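Local coordinates for DUF7790 domain-containing protein (Leptospira interrogans serogroup Icterohaemorrhagiae serovar copenhageni, PDB 6ULO), which is of unknown function but has a Rossmann-like fold, and in its full-length form is probably anchored in a membrane by a transmembrane helix, at residues I102-L105 and F106-S110; N225-E228 and Y229-Y232; K158-L161 and M162-K165; L89-T93 and Q94-H98; T77-W81 and A82-F86. All coordinates share one frame; numbering follows the deposited sequence.

Contact 1: residues I102-L105 and F106-S110; sequences ITIL and FLQKS
Ile102 and Phe106, Thr103 and Leu107, Ile104 and Gln108, and Leu105 and Lys109 are each joined by an i to i+4 backbone hydrogen bond, running from 2.8 Å for Leu107 N to Thr103 O up to 3.2 Å for Lys109 N to Leu105 O. Ile102 and Phe106 extend in the same direction, and CG2 of Ile102 sits over one face of the ring, a CH-pi contact 3.6 Å from the Phe106 centroid. The methyl is displaced toward the rim and comes within 3.3 Å of Phe106 CZ. Chi1 of -63° puts Ile102 CG1 beside the backbone N and leaves CG2 anti to it, over the ring. This is the final part of helix 94-109, which follows strand 86-91 of the Rossmann-like sheet; helices 113-120, 125-135 and 139-166 pack round the Ile102–Phe106 face, where Trp120 meets Phe106 edge-to-face. On the adjoining strip of the helix, Thr103 CG2 lies alongside Leu107 CD1 at 4.0 Å, and Thr103 OG1 bonds Trp120 NE1. Gln108 CG lies 3.3 Å from Ile104 O, and NE2 donates to Ala186 O. Where the helix stops, Ser110 OG turns back to Phe106 O at 2.8 Å, arriving from above the carbonyl plane.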
loop_
_atom_site.group_PDB
_atom_site.type_symbol
_atom_site.label_atom_id
_atom_site.label_comp_id
_atom_site.label_asym_id
_atom_site.label_seq_id
_atom_site.Cartn_x
_atom_site.Cartn_y
_atom_site.Cartn_z
ATOM N N ILE A 102 -0.997 -9.979 -10.395
ATOM C CA ILE A 102 -0.897 -9.679 -11.822
ATOM C C ILE A 102 0.027 -8.494 -12.062
ATOM O O ILE A 102 0.893 -8.539 -12.936
ATOM C CB ILE A 102 -2.295 -9.440 -12.419
ATOM C CG1 ILE A 102 -3.138 -10.712 -12.307
ATOM C CG2 ILE A 102 -2.167 -8.955 -13.868
ATOM C CD1 ILE A 102 -4.619 -10.476 -12.590
ATOM N N THR A 103 -0.145 -7.416 -11.295
ATOM C CA THR A 103 0.716 -6.248 -11.468
ATOM C C THR A 103 2.194 -6.617 -11.327
ATOM O O THR A 103 3.037 -6.146 -12.113
ATOM C CB THR A 103 0.289 -5.188 -10.459
ATOM O OG1 THR A 103 -0.883 -4.577 -10.961
ATOM C CG2 THR A 103 1.372 -4.128 -10.168
ATOM N N ILE A 104 2.530 -7.471 -10.348
ATOM C CA ILE A 104 3.926 -7.848 -10.168
ATOM C C ILE A 104 4.449 -8.624 -11.374
ATOM O O ILE A 104 5.577 -8.401 -11.833
ATOM C CB ILE A 104 4.066 -8.635 -8.846
ATOM C CG1 ILE A 104 3.778 -7.693 -7.674
ATOM C CG2 ILE A 104 5.440 -9.314 -8.733
ATOM C CD1 ILE A 104 3.444 -8.401 -6.373
ATOM N N LEU A 105 3.651 -9.556 -11.894
ATOM C CA LEU A 105 4.044 -10.283 -13.100
ATOM C C LEU A 105 4.271 -9.318 -14.252
ATOM O O LEU A 105 5.273 -9.421 -14.981
ATOM C CB LEU A 105 2.949 -11.285 -13.435
ATOM C CG LEU A 105 3.080 -12.049 -14.749
ATOM C CD1 LEU A 105 4.331 -12.939 -14.809
ATOM C CD2 LEU A 105 1.786 -12.890 -14.974
ATOM N N PHE A 106 3.360 -8.339 -14.416
ATOM C CA PHE A 106 3.532 -7.376 -15.513
ATOM C C PHE A 106 4.787 -6.532 -15.316
ATOM O O PHE A 106 5.516 -6.276 -16.276
ATOM C CB PHE A 106 2.324 -6.467 -15.647
ATOM C CG PHE A 106 1.055 -7.128 -16.108
ATOM C CD1 PHE A 106 1.019 -8.438 -16.571
ATOM C CD2 PHE A 106 -0.139 -6.383 -16.091
ATOM C CE1 PHE A 106 -0.172 -8.992 -17.003
ATOM C CE2 PHE A 106 -1.332 -6.923 -16.522
ATOM C CZ PHE A 106 -1.347 -8.243 -16.999
ATOM N N LEU A 107 5.081 -6.120 -14.084
ATOM C CA LEU A 107 6.317 -5.382 -13.820
ATOM C C LEU A 107 7.537 -6.202 -14.203
ATOM O O LEU A 107 8.460 -5.695 -14.847
ATOM C CB LEU A 107 6.418 -5.004 -12.334
ATOM C CG LEU A 107 5.466 -3.889 -11.885
ATOM C CD1 LEU A 107 5.398 -3.878 -10.347
ATOM C CD2 LEU A 107 5.955 -2.532 -12.425
ATOM N N GLN A 108 7.567 -7.476 -13.786
ATOM C CA GLN A 108 8.700 -8.338 -14.122
ATOM C C GLN A 108 8.955 -8.391 -15.621
ATOM O O GLN A 108 10.108 -8.393 -16.051
ATOM C CB GLN A 108 8.471 -9.750 -13.581
ATOM C CG GLN A 108 8.541 -9.791 -12.045
ATOM C CD GLN A 108 8.073 -11.092 -11.476
ATOM O OE1 GLN A 108 7.348 -11.841 -12.137
ATOM N NE2 GLN A 108 8.472 -11.367 -10.242
ATOM N N LYS A 109 7.897 -8.424 -16.427
ATOM C CA LYS A 109 8.040 -8.610 -17.856
ATOM C C LYS A 109 8.145 -7.309 -18.629
ATOM O O LYS A 109 8.443 -7.344 -19.815
ATOM C CB LYS A 109 6.857 -9.427 -18.381
ATOM C CG LYS A 109 6.803 -10.838 -17.803
ATOM C CD LYS A 109 8.047 -11.623 -18.107
ATOM C CE LYS A 109 7.865 -13.047 -17.621
ATOM N NZ LYS A 109 9.014 -13.889 -17.975
ATOM N N SER A 110 7.914 -6.154 -18.009
ATOM C CA SER A 110 7.783 -4.873 -18.715
ATOM C C SER A 110 9.050 -4.047 -18.501
ATOM O O SER A 110 9.239 -3.454 -17.431
ATOM C CB SER A 110 6.543 -4.130 -18.207
ATOM O OG SER A 110 5.358 -4.794 -18.605
#

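Contact 2: residues N225-E228 and Y229-Y232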
loop_
_atom_site.group_PDB
_atom_site.type_symbol
_atom_site.label_atom_id
_atom_site.label_comp_id
_atom_site.label_asym_id
_atom_site.label_seq_id
_atom_site.Cartn_x
_atom_site.Cartn_y
_atom_site.Cartn_z
ATOM N N ASN A 225 -8.004 4.812 3.931
ATOM C CA ASN A 225 -8.978 5.246 4.926
ATOM C C ASN A 225 -9.636 4.062 5.609
ATOM O O ASN A 225 -10.751 4.193 6.138
ATOM C CB ASN A 225 -10.026 6.209 4.334
ATOM C CG ASN A 225 -11.010 5.522 3.425
ATOM O OD1 ASN A 225 -10.609 4.638 2.631
ATOM N ND2 ASN A 225 -12.286 5.925 3.483
ATOM N N ALA A 226 -8.952 2.905 5.639
ATOM C CA ALA A 226 -9.561 1.710 6.221
ATOM C C ALA A 226 -9.976 1.914 7.673
ATOM O O ALA A 226 -10.976 1.329 8.105
ATOM C CB ALA A 226 -8.593 0.535 6.121
ATOM N N GLU A 227 -9.244 2.752 8.423
ATOM C CA GLU A 227 -9.565 2.949 9.829
ATOM C C GLU A 227 -10.895 3.664 10.007
ATOM O O GLU A 227 -11.441 3.635 11.104
ATOM C CB GLU A 227 -8.455 3.731 10.534
ATOM C CG GLU A 227 -7.086 3.029 10.591
ATOM C CD GLU A 227 -5.996 4.032 10.838
ATOM O OE1 GLU A 227 -5.627 4.717 9.864
ATOM O OE2 GLU A 227 -5.532 4.168 11.990
ATOM N N GLU A 228 -11.413 4.323 8.973
ATOM C CA GLU A 228 -12.724 4.942 9.100
ATOM C C GLU A 228 -13.832 3.925 9.297
ATOM O O GLU A 228 -14.954 4.315 9.653
ATOM C CB GLU A 228 -13.017 5.785 7.859
ATOM C CG GLU A 228 -12.047 6.943 7.690
ATOM C CD GLU A 228 -12.628 8.075 6.866
ATOM O OE1 GLU A 228 -12.794 7.907 5.642
ATOM O OE2 GLU A 228 -12.901 9.151 7.448
ATOM N N TYR A 229 -13.557 2.633 9.101
ATOM C CA TYR A 229 -14.570 1.593 9.221
ATOM C C TYR A 229 -14.598 0.902 10.580
ATOM O O TYR A 229 -15.433 0.004 10.776
ATOM C CB TYR A 229 -14.376 0.546 8.119
ATOM C CG TYR A 229 -14.657 1.084 6.758
ATOM C CD1 TYR A 229 -15.883 0.858 6.151
ATOM C CD2 TYR A 229 -13.702 1.844 6.071
ATOM C CE1 TYR A 229 -16.157 1.360 4.897
ATOM C CE2 TYR A 229 -13.973 2.358 4.808
ATOM C CZ TYR A 229 -15.208 2.111 4.232
ATOM O OH TYR A 229 -15.502 2.603 2.982
ATOM N N PHE A 230 -13.738 1.281 11.528
ATOM C CA PHE A 230 -13.728 0.550 12.800
ATOM C C PHE A 230 -13.154 1.401 13.927
ATOM O O PHE A 230 -12.275 2.233 13.711
ATOM C CB PHE A 230 -12.949 -0.780 12.703
ATOM C CG PHE A 230 -11.525 -0.654 12.164
ATOM C CD1 PHE A 230 -10.461 -0.301 12.995
ATOM C CD2 PHE A 230 -11.257 -0.928 10.826
ATOM C CE1 PHE A 230 -9.157 -0.239 12.494
ATOM C CE2 PHE A 230 -9.974 -0.865 10.328
ATOM C CZ PHE A 230 -8.927 -0.514 11.157
ATOM N N ALA A 231 -13.638 1.144 15.137
ATOM C CA ALA A 231 -12.899 1.513 16.332
ATOM C C ALA A 231 -11.818 0.461 16.546
ATOM O O ALA A 231 -12.040 -0.720 16.286
ATOM C CB ALA A 231 -13.841 1.591 17.539
ATOM N N TYR A 232 -10.656 0.884 16.993
ATOM C CA TYR A 232 -9.531 -0.050 17.093
ATOM C C TYR A 232 -9.835 -1.194 18.046
ATOM O O TYR A 232 -10.087 -0.943 19.230
ATOM C CB TYR A 232 -8.308 0.678 17.619
ATOM C CG TYR A 232 -7.852 1.823 16.731
ATOM C CD1 TYR A 232 -7.449 1.585 15.420
ATOM C CD2 TYR A 232 -7.817 3.134 17.195
ATOM C CE1 TYR A 232 -7.019 2.595 14.594
ATOM C CE2 TYR A 232 -7.377 4.161 16.378
ATOM C CZ TYR A 232 -6.984 3.891 15.076
ATOM O OH TYR A 232 -6.549 4.941 14.301
HETATM O O HOH W 1 -14.055 4.623 1.540
#
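The Glu227 carboxylate and the Tyr232 ring meet at 47° between their planes, with OE2 at the ring's edge. Tyr232 OH donates to Glu227 OE2 at 2.6 Å, a short bond that approaches from above the carboxylate plane. The other oxygen, OE1, forms a salt bridge with Arg253, so each oxygen of this buried residue has a partner. Phe230 instead offers a face to the same residue: Glu227 CA lies 4.0 Å from the ring centroid, displaced toward the rim. Chi1 of 53° sets Phe230 CG between its own backbone N and carbonyl carbon and brings CE2 to 3.3 Å from Ala226 O. Tyr229 presents an edge, with Ala226 O lying near the ring plane. The Asn225 amide is turned 77° from that ring; its ND2 donates at 3.0 Å to the anti lone pair of Glu228 OE1, an oxygen that Ser256 OG also bonds, and to a water that bridges to Tyr229 OH. In the backbone, Tyr229 N bonds Ala226 O at 3.1 Å, and a weak bond links Phe230 N to Glu227 O. These i to i+3 links mark a short 3-10 turn, here in the loop after strand 218-222, at the C-terminal end of the parallel strands where Rossmann-like folds commonly place their pockets.

Contact 3: residues K158-L161 and M162-K165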
loop_
_atom_site.group_PDB
_atom_site.type_symbol
_atom_site.label_atom_id
_atom_site.label_comp_id
_atom_site.label_asym_id
_atom_site.label_seq_id
_atom_site.Cartn_x
_atom_site.Cartn_y
_atom_site.Cartn_z
ATOM N N LYS A 158 -4.729 6.691 -16.409
ATOM C CA LYS A 158 -4.852 7.943 -17.157
ATOM C C LYS A 158 -4.964 9.135 -16.221
ATOM O O LYS A 158 -4.398 10.195 -16.494
ATOM C CB LYS A 158 -6.038 7.871 -18.107
ATOM C CG LYS A 158 -5.871 6.749 -19.115
ATOM C CD LYS A 158 -7.135 6.496 -19.922
ATOM C CE LYS A 158 -6.988 5.207 -20.745
ATOM N NZ LYS A 158 -5.825 5.272 -21.669
ATOM N N THR A 159 -5.675 8.966 -15.099
ATOM C CA THR A 159 -5.748 10.000 -14.078
ATOM C C THR A 159 -4.377 10.255 -13.463
ATOM O O THR A 159 -4.002 11.414 -13.249
ATOM C CB THR A 159 -6.755 9.571 -13.021
ATOM O OG1 THR A 159 -8.052 9.642 -13.618
ATOM C CG2 THR A 159 -6.679 10.469 -11.794
ATOM N N ASN A 160 -3.620 9.185 -13.141
ATOM C CA ASN A 160 -2.305 9.383 -12.549
ATOM C C ASN A 160 -1.386 10.164 -13.467
ATOM O O ASN A 160 -0.588 10.973 -12.994
ATOM C CB ASN A 160 -1.655 8.042 -12.167
ATOM C CG ASN A 160 -2.251 7.447 -10.917
ATOM O OD1 ASN A 160 -2.982 8.095 -10.191
ATOM N ND2 ASN A 160 -1.954 6.191 -10.680
ATOM N N LEU A 161 -1.424 9.879 -14.770
ATOM C CA LEU A 161 -0.582 10.641 -15.678
ATOM C C LEU A 161 -0.974 12.115 -15.630
ATOM O O LEU A 161 -0.124 12.998 -15.491
ATOM C CB LEU A 161 -0.724 10.082 -17.082
ATOM C CG LEU A 161 -0.024 10.855 -18.192
ATOM C CD1 LEU A 161 1.437 11.001 -17.900
ATOM C CD2 LEU A 161 -0.275 10.175 -19.525
ATOM N N MET A 162 -2.276 12.385 -15.706
ATOM C CA MET A 162 -2.770 13.750 -15.587
ATOM C C MET A 162 -2.292 14.430 -14.308
ATOM O O MET A 162 -1.814 15.565 -14.352
ATOM C CB MET A 162 -4.286 13.712 -15.696
ATOM C CG MET A 162 -4.973 15.077 -15.643
ATOM S SD MET A 162 -5.127 15.793 -13.960
ATOM C CE MET A 162 -6.364 14.720 -13.266
ATOM N N LEU A 163 -2.404 13.746 -13.156
ATOM C CA LEU A 163 -2.039 14.339 -11.867
ATOM C C LEU A 163 -0.547 14.615 -11.773
ATOM O O LEU A 163 -0.122 15.645 -11.237
ATOM C CB LEU A 163 -2.424 13.368 -10.753
ATOM C CG LEU A 163 -3.926 13.159 -10.524
ATOM C CD1 LEU A 163 -4.117 11.994 -9.577
ATOM C CD2 LEU A 163 -4.622 14.411 -9.971
ATOM N N SER A 164 0.263 13.679 -12.256
ATOM C CA SER A 164 1.713 13.853 -12.233
ATOM C C SER A 164 2.130 15.113 -12.982
ATOM O O SER A 164 3.064 15.808 -12.572
ATOM C CB SER A 164 2.394 12.631 -12.852
ATOM O OG SER A 164 2.298 12.698 -14.270
ATOM N N LYS A 165 1.444 15.437 -14.086
ATOM C CA LYS A 165 1.764 16.664 -14.808
ATOM C C LYS A 165 1.146 17.877 -14.133
ATOM O O LYS A 165 1.782 18.931 -14.066
ATOM C CB LYS A 165 1.291 16.551 -16.250
ATOM C CG LYS A 165 2.058 15.507 -16.995
ATOM C CD LYS A 165 1.794 15.581 -18.480
ATOM C CE LYS A 165 2.898 14.865 -19.248
ATOM N NZ LYS A 165 2.684 14.965 -20.741
#
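Leu161 O accepts Lys165 N at 3.2 Å and, in one of two modelled conformers of Ser164, also the serine OG at 2.7 Å, so the permanence of this second grip is doubtful. In that conformer the hydroxyl reaches the carbonyl three residues earlier because OG stands between the backbone N and carbonyl carbon of its own residue (chi1 77°). It meets the carbonyl well off its axis, at a C=O...OG angle of 126°, whereas the peptide N-H comes closer to in line. Such a folding-back of serine onto a preceding carbonyl is a familiar way for an alpha helix to absorb a polar side chain, and here it occurs near the end of the long helix 139-166. The regular i to i+4 bonds continue through this turn, with Leu163 N to Thr159 O the shortest at 2.8 Å. On the neighbouring face Thr159 and Leu163 run alongside each other in the same direction, their CG2 and CD1 methyls 3.7 Å apart; Ile270 from a loop touches the threonine and Tyr169 the leucine. Asn160 slants across the same leucine, OD1 standing 4.1 Å from Leu163 CD1, while its ND2 donates to Gln173 OE1. Met162 goes to another side, its chain bent at both chi2 and chi3 so that CE curls back to within 4.1 Å of Thr159 O.

Contact 4: residues L89-T93 and Q94-H98; sequences LMDFT and QIVVH
Asp91 and Val96 are brought together by two extended first torsions: chi1 of -156° sets the aspartate CG opposite its backbone N, and chi1 of 171° does the same for Val96 CG1. The two side chains run nearly perpendicular to each other, and CG1 of the valine rests 3.4 Å from Asp91 CG, its methyl laid against the carboxylate carbon. Val96 CG2 lies 3.6 Å from Asp91 OD2. That oxygen accepts the N-H of Thr93 at 3.0 Å on its anti side, 20° out of the carboxylate plane, closing an Asx turn that bends the chain out of the strand. OD1 takes the N-H of Gly71, so both oxygens are engaged by backbone donors. Thr93 occupies the N-cap position without a capping bond from its side chain. Its carbonyl starts the helix instead, accepting from Val97 N at 3.3 Å in the carbonyl plane and more weakly from Val96 N. The Thr93 methyl CG2 packs alongside Ile95 CG2 at 3.8 Å, while Val97 CG2 turns back to Asp91 O at 3.7 Å. The turn leads from strand 86-91, set between strands 66-69 and 191-195, into helix 94-109 of the Rossmann-like core. Asp41 receives the N-H of Ile95 at the helix start, and helix 139-166 covers the Ile95 and His98 side.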
loop_
_atom_site.group_PDB
_atom_site.type_symbol
_atom_site.label_atom_id
_atom_site.label_comp_id
_atom_site.label_asym_id
_atom_site.label_seq_id
_atom_site.Cartn_x
_atom_site.Cartn_y
_atom_site.Cartn_z
ATOM N N LEU A 89 2.111 -6.223 0.474
ATOM C CA LEU A 89 0.793 -5.730 0.073
ATOM C C LEU A 89 -0.193 -6.666 0.738
ATOM O O LEU A 89 -0.459 -7.761 0.239
ATOM C CB LEU A 89 0.654 -5.716 -1.447
ATOM C CG LEU A 89 1.711 -4.862 -2.156
ATOM C CD1 LEU A 89 1.550 -5.013 -3.641
ATOM C CD2 LEU A 89 1.550 -3.401 -1.781
ATOM N N MET A 90 -0.707 -6.258 1.890
ATOM C CA MET A 90 -1.585 -7.104 2.691
ATOM C C MET A 90 -3.010 -6.598 2.538
ATOM O O MET A 90 -3.296 -5.456 2.915
ATOM C CB MET A 90 -1.203 -7.069 4.177
ATOM C CG MET A 90 -2.093 -7.996 4.988
ATOM S SD MET A 90 -1.883 -7.837 6.808
ATOM C CE MET A 90 -2.884 -6.393 7.097
ATOM N N ASP A 91 -3.911 -7.427 2.025
ATOM C CA ASP A 91 -5.303 -7.015 1.875
ATOM C C ASP A 91 -6.217 -8.179 2.222
ATOM O O ASP A 91 -5.808 -9.343 2.224
ATOM C CB ASP A 91 -5.561 -6.474 0.458
ATOM C CG ASP A 91 -6.740 -5.519 0.376
ATOM O OD1 ASP A 91 -6.488 -4.296 0.515
ATOM O OD2 ASP A 91 -7.885 -5.993 0.133
ATOM N N PHE A 92 -7.458 -7.862 2.561
ATOM C CA PHE A 92 -8.428 -8.863 2.966
ATOM C C PHE A 92 -9.392 -9.243 1.864
ATOM O O PHE A 92 -10.224 -10.126 2.074
ATOM C CB PHE A 92 -9.194 -8.389 4.211
ATOM C CG PHE A 92 -9.938 -9.471 4.927
ATOM C CD1 PHE A 92 -9.288 -10.600 5.375
ATOM C CD2 PHE A 92 -11.292 -9.328 5.197
ATOM C CE1 PHE A 92 -9.985 -11.593 6.070
ATOM C CE2 PHE A 92 -11.986 -10.318 5.879
ATOM C CZ PHE A 92 -11.314 -11.437 6.320
ATOM N N THR A 93 -9.327 -8.594 0.705
ATOM C CA THR A 93 -10.211 -8.916 -0.410
ATOM C C THR A 93 -9.404 -9.665 -1.472
ATOM O O THR A 93 -8.351 -9.183 -1.919
ATOM C CB THR A 93 -10.853 -7.644 -0.991
ATOM O OG1 THR A 93 -11.577 -6.941 0.049
ATOM C CG2 THR A 93 -11.833 -8.005 -2.094
ATOM N N GLN A 94 -9.906 -10.843 -1.882
ATOM C CA GLN A 94 -9.128 -11.686 -2.782
ATOM C C GLN A 94 -8.819 -10.980 -4.099
ATOM O O GLN A 94 -7.710 -11.141 -4.641
ATOM C CB GLN A 94 -9.841 -13.013 -3.019
ATOM C CG GLN A 94 -8.963 -14.044 -3.675
ATOM C CD GLN A 94 -7.623 -14.240 -2.963
ATOM O OE1 GLN A 94 -6.573 -13.856 -3.464
ATOM N NE2 GLN A 94 -7.666 -14.830 -1.775
ATOM N N ILE A 95 -9.752 -10.168 -4.614
ATOM C CA ILE A 95 -9.491 -9.533 -5.898
ATOM C C ILE A 95 -8.300 -8.601 -5.809
ATOM O O ILE A 95 -7.553 -8.460 -6.783
ATOM C CB ILE A 95 -10.742 -8.842 -6.484
ATOM C CG1 ILE A 95 -10.550 -8.633 -8.009
ATOM C CG2 ILE A 95 -11.030 -7.473 -5.808
ATOM C CD1 ILE A 95 -11.775 -8.013 -8.708
ATOM N N VAL A 96 -8.113 -7.937 -4.662
ATOM C CA VAL A 96 -6.983 -7.026 -4.512
ATOM C C VAL A 96 -5.670 -7.800 -4.486
ATOM O O VAL A 96 -4.709 -7.445 -5.172
ATOM C CB VAL A 96 -7.170 -6.177 -3.240
ATOM C CG1 VAL A 96 -5.917 -5.385 -2.944
ATOM C CG2 VAL A 96 -8.370 -5.254 -3.352
ATOM N N VAL A 97 -5.632 -8.907 -3.733
ATOM C CA VAL A 97 -4.429 -9.728 -3.646
ATOM C C VAL A 97 -4.064 -10.263 -5.021
ATOM O O VAL A 97 -2.907 -10.175 -5.453
ATOM C CB VAL A 97 -4.599 -10.853 -2.596
ATOM C CG1 VAL A 97 -3.332 -11.715 -2.533
ATOM C CG2 VAL A 97 -4.924 -10.267 -1.204
ATOM N N HIS A 98 -5.062 -10.736 -5.764
ATOM C CA HIS A 98 -4.786 -11.307 -7.079
ATOM C C HIS A 98 -4.429 -10.245 -8.104
ATOM O O HIS A 98 -3.545 -10.472 -8.930
ATOM C CB HIS A 98 -5.992 -12.109 -7.530
ATOM C CG HIS A 98 -6.060 -13.440 -6.866
ATOM N ND1 HIS A 98 -7.199 -14.209 -6.843
ATOM C CD2 HIS A 98 -5.096 -14.164 -6.248
ATOM C CE1 HIS A 98 -6.936 -15.352 -6.229
ATOM N NE2 HIS A 98 -5.666 -15.350 -5.862
#

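Contact 5: residues T77-W81 and A82-F86; sequences TIAAW and AKSDF
Ser84 sets its hydroxymethyl against Ala79, with OG 3.6 Å from Ala79 CB. Chi1 of -54° places OG beside its own backbone N, on the side where the alanine lies. The backbone brings the two together: Ser84 N donates to Ala79 O at 3.1 Å, in the carbonyl plane, while Lys83 N reaches Ala80 O at 3.2 Å from far above that carbonyl's plane. With Lys83 as the C-prime residue, its phi at +52°, the pair of bonds defines a Schellman motif that ends helix 74-82. Ala79 and Ser84 are the residues whose side chains face each other across such a cap, here a methyl against a small hydroxymethyl. Just inside, Ala82 N keeps the helical bond to Ile78 O at 2.9 Å, and Ala82 CB lies 3.5 Å from the same oxygen. Trp81 points away from the turn, lays one indole face over Thr77 O and gives NE1 to Lys170 O. Tyr67 of strand 66-69 packs on both Ala79 and Ser84, and the Lys83 side chain touches Tyr181. Carbonyls of the last turn, those of Ala79 and Ala80, thus accept within the cap, so that at this largely buried helix end both are satisfied by backbone N-H donors, with the apolar methyl of Ala79 packed beside them.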
loop_
_atom_site.group_PDB
_atom_site.type_symbol
_atom_site.label_atom_id
_atom_site.label_comp_id
_atom_site.label_asym_id
_atom_site.label_seq_id
_atom_site.Cartn_x
_atom_site.Cartn_y
_atom_site.Cartn_z
ATOM N N THR A 77 3.636 3.521 -5.640
ATOM C CA THR A 77 4.008 4.929 -5.691
ATOM C C THR A 77 4.718 5.350 -4.410
ATOM O O THR A 77 5.809 5.954 -4.458
ATOM C CB THR A 77 2.765 5.771 -5.923
ATOM O OG1 THR A 77 2.266 5.434 -7.219
ATOM C CG2 THR A 77 3.062 7.271 -5.864
ATOM N N ILE A 78 4.116 5.053 -3.251
ATOM C CA ILE A 78 4.688 5.559 -2.011
ATOM C C ILE A 78 6.008 4.853 -1.711
ATOM O O ILE A 78 6.983 5.478 -1.267
ATOM C CB ILE A 78 3.679 5.390 -0.865
ATOM C CG1 ILE A 78 2.369 6.125 -1.166
ATOM C CG2 ILE A 78 4.282 5.817 0.452
ATOM C CD1 ILE A 78 1.227 5.819 -0.165
ATOM N N ALA A 79 6.062 3.529 -1.957
ATOM C CA ALA A 79 7.279 2.756 -1.689
ATOM C C ALA A 79 8.443 3.214 -2.558
ATOM O O ALA A 79 9.601 3.187 -2.113
ATOM C CB ALA A 79 7.026 1.271 -1.909
ATOM N N ALA A 80 8.178 3.616 -3.813
ATOM C CA ALA A 80 9.270 4.121 -4.639
ATOM C C ALA A 80 9.822 5.421 -4.064
ATOM O O ALA A 80 11.037 5.637 -4.046
ATOM C CB ALA A 80 8.795 4.309 -6.085
ATOM N N TRP A 81 8.934 6.319 -3.616
ATOM C CA TRP A 81 9.399 7.552 -2.975
ATOM C C TRP A 81 10.222 7.238 -1.736
ATOM O O TRP A 81 11.240 7.893 -1.461
ATOM C CB TRP A 81 8.194 8.398 -2.578
ATOM C CG TRP A 81 7.390 8.948 -3.714
ATOM C CD1 TRP A 81 7.806 9.115 -5.003
ATOM C CD2 TRP A 81 6.023 9.362 -3.680
ATOM N NE1 TRP A 81 6.782 9.647 -5.784
ATOM C CE2 TRP A 81 5.682 9.809 -4.982
ATOM C CE3 TRP A 81 5.056 9.425 -2.672
ATOM C CZ2 TRP A 81 4.422 10.323 -5.282
ATOM C CZ3 TRP A 81 3.786 9.893 -2.976
ATOM C CH2 TRP A 81 3.494 10.368 -4.255
ATOM N N ALA A 82 9.764 6.264 -0.944
ATOM C CA ALA A 82 10.452 5.902 0.289
ATOM C C ALA A 82 11.720 5.104 0.040
ATOM O O ALA A 82 12.550 4.996 0.953
ATOM C CB ALA A 82 9.500 5.096 1.168
ATOM N N LYS A 83 11.912 4.562 -1.166
ATOM C CA LYS A 83 12.966 3.572 -1.397
ATOM C C LYS A 83 12.875 2.440 -0.371
ATOM O O LYS A 83 13.865 2.028 0.253
ATOM C CB LYS A 83 14.355 4.223 -1.439
ATOM C CG LYS A 83 14.458 5.251 -2.549
ATOM C CD LYS A 83 15.800 5.917 -2.581
ATOM C CE LYS A 83 15.825 6.993 -3.667
ATOM N NZ LYS A 83 17.201 7.464 -3.910
ATOM N N SER A 84 11.669 1.894 -0.238
ATOM C CA SER A 84 11.472 0.753 0.649
ATOM C C SER A 84 12.320 -0.445 0.216
ATOM O O SER A 84 12.489 -0.705 -0.977
ATOM C CB SER A 84 9.998 0.362 0.640
ATOM O OG SER A 84 9.158 1.461 0.955
ATOM N N ASP A 85 12.812 -1.208 1.196
ATOM C CA ASP A 85 13.636 -2.372 0.875
ATOM C C ASP A 85 12.800 -3.571 0.437
ATOM O O ASP A 85 13.259 -4.384 -0.365
ATOM C CB ASP A 85 14.431 -2.808 2.103
ATOM C CG ASP A 85 15.361 -1.756 2.616
ATOM O OD1 ASP A 85 16.005 -1.093 1.791
ATOM O OD2 ASP A 85 15.494 -1.656 3.870
ATOM N N PHE A 86 11.596 -3.718 0.988
ATOM C CA PHE A 86 10.679 -4.813 0.698
ATOM C C PHE A 86 9.283 -4.250 0.858
ATOM O O PHE A 86 9.089 -3.289 1.610
ATOM C CB PHE A 86 10.849 -5.988 1.681
ATOM C CG PHE A 86 12.254 -6.534 1.756
ATOM C CD1 PHE A 86 12.675 -7.506 0.853
ATOM C CD2 PHE A 86 13.164 -6.063 2.687
ATOM C CE1 PHE A 86 13.966 -8.005 0.872
ATOM C CE2 PHE A 86 14.469 -6.569 2.725
ATOM C CZ PHE A 86 14.867 -7.533 1.797
#

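In the fold
Contacts 5, 4 and 1 follow one another along the chain: the cap of helix 74-82 leads into strand 86-91, whose end turns into helix 94-109, and contact 1 closes that helix. Contacts 4 and 5 lie on opposite sides of the chain's centre, 19 Å apart between centres; contacts 1 and 4 are 16 Å apart between centres. Contact 2, a loop, and contact 4, a strand-to-helix turn, both lie at the C-terminal ends of the parallel strands, with nearest atoms about 8 Å apart, where a Rossmann-like pocket would be expected, although no ligand defines one. Contact 3, on helix 139-166, approaches contact 5 to about 6 Å at the nearest atoms but does not touch it.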